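Local structure of membrane-bound protease PH1510 (Pyrococcus horikoshii OT3, 3WWV) at residues Lys43-Lys46 with Gly47-Val50. The protein is a membrane-bound serine protease that cleaves preferentially near hydrophobic or aromatic residues and can degrade casein and a stomatin homolog in vitro. Numbering follows the deposited sequence.
Sequences KIEK and GEKV
I44 overlaps E48 and V50 with one methyl branch, CG2, which lies 3.8 Å from E48 CB and is about equally close to V50 CG1. The other branch of I44 ends in CD1, 4.1 Å from V50 CG1. CG2 lies anti to the backbone N (chi1 -54°), which aims this methyl at V50, while CD1 comes near at the end of the other, extended branch. The pair is buried against V17 of strand 14-19; V50 also touches V62, and I44 the side chain of R64, both on strand 59-64. Beside this apolar contact the chain reverses in a type II beta turn from E45 to E48, closed by the bond from E48 N to E45 O (3.1 Å). The N-H points well at the oxygen (156°), although the donor stands above the carbonyl plane. G47 occupies the third position of the turn with positive phi, where a beta carbon would collide with K46 O. The turn belongs to the NfeD-like C-terminal domain, an OB-fold beta barrel, and leads the loop after strand 32-38 into strand 49-56. At the two ends of the turn the side chains of E45 and E48 run side by side in the same direction, E45 OE1 packing 3.8 Å from E48 CG, with their carboxylate planes turned 64° apart. E45 OE1 and E48 OE1 come within 4.2 Å of each other, a like-charge approach that R64 probably offsets: its NH2 forms salt bridges with both E45 OE1 and E48 OE2, tying the two ends of the turn to strand 59-64.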
# COMPACT_ATOMS: atom_id res chain seq x y z
N LYS A 43 11.56 -4.85 11.89
CA LYS A 43 10.99 -6.13 12.35
C LYS A 43 9.46 -6.12 12.49
O LYS A 43 8.90 -5.35 13.27
CB LYS A 43 11.63 -6.55 13.68
CG LYS A 43 11.09 -7.85 14.27
CD LYS A 43 11.48 -8.00 15.73
CE LYS A 43 12.92 -8.46 15.86
NZ LYS A 43 13.47 -8.21 17.22
N ILE A 44 8.79 -6.99 11.73
CA ILE A 44 7.35 -7.23 11.89
C ILE A 44 7.11 -8.69 12.30
O ILE A 44 7.55 -9.61 11.62
CB ILE A 44 6.56 -6.86 10.61
CG1 ILE A 44 6.85 -5.41 10.20
CG2 ILE A 44 5.06 -7.06 10.84
CD1 ILE A 44 6.15 -4.97 8.93
N GLU A 45 6.41 -8.88 13.41
CA GLU A 45 6.33 -10.17 14.11
C GLU A 45 5.34 -11.16 13.48
O GLU A 45 4.42 -10.77 12.77
CB GLU A 45 5.96 -9.96 15.58
CG GLU A 45 6.97 -9.16 16.41
CD GLU A 45 6.84 -7.64 16.26
OE1 GLU A 45 6.01 -7.15 15.46
OE2 GLU A 45 7.59 -6.91 16.95
N LYS A 46 5.54 -12.44 13.79
CA LYS A 46 4.65 -13.51 13.37
C LYS A 46 3.22 -13.26 13.85
O LYS A 46 3.00 -12.86 15.00
CB LYS A 46 5.19 -14.84 13.90
CG LYS A 46 4.35 -16.08 13.61
CD LYS A 46 4.98 -17.29 14.28
CE LYS A 46 4.03 -18.49 14.30
NZ LYS A 46 4.06 -19.26 13.02
N GLY A 47 2.25 -13.47 12.97
CA GLY A 47 0.85 -13.22 13.30
C GLY A 47 0.36 -11.81 13.02
O GLY A 47 -0.84 -11.59 12.94
N GLU A 48 1.28 -10.85 12.88
CA GLU A 48 0.89 -9.46 12.56
C GLU A 48 0.25 -9.35 11.17
O GLU A 48 0.61 -10.07 10.25
CB GLU A 48 2.09 -8.50 12.67
CG GLU A 48 2.76 -8.44 14.04
CD GLU A 48 2.10 -7.46 15.00
OE1 GLU A 48 1.94 -7.80 16.21
OE2 GLU A 48 1.75 -6.33 14.57
N LYS A 49 -0.72 -8.45 11.06
CA LYS A 49 -1.34 -8.10 9.78
C LYS A 49 -0.52 -7.06 9.02
O LYS A 49 -0.09 -6.06 9.58
CB LYS A 49 -2.77 -7.58 10.02
CG LYS A 49 -3.69 -8.54 10.75
CD LYS A 49 -3.91 -9.82 9.95
CE LYS A 49 -4.59 -10.88 10.80
NZ LYS A 49 -4.68 -12.20 10.10
N VAL A 50 -0.30 -7.31 7.73
CA VAL A 50 0.45 -6.38 6.89
C VAL A 50 -0.33 -6.01 5.63
O VAL A 50 -1.23 -6.75 5.20
CB VAL A 50 1.83 -6.96 6.46
CG1 VAL A 50 2.79 -7.03 7.64
CG2 VAL A 50 1.68 -8.32 5.79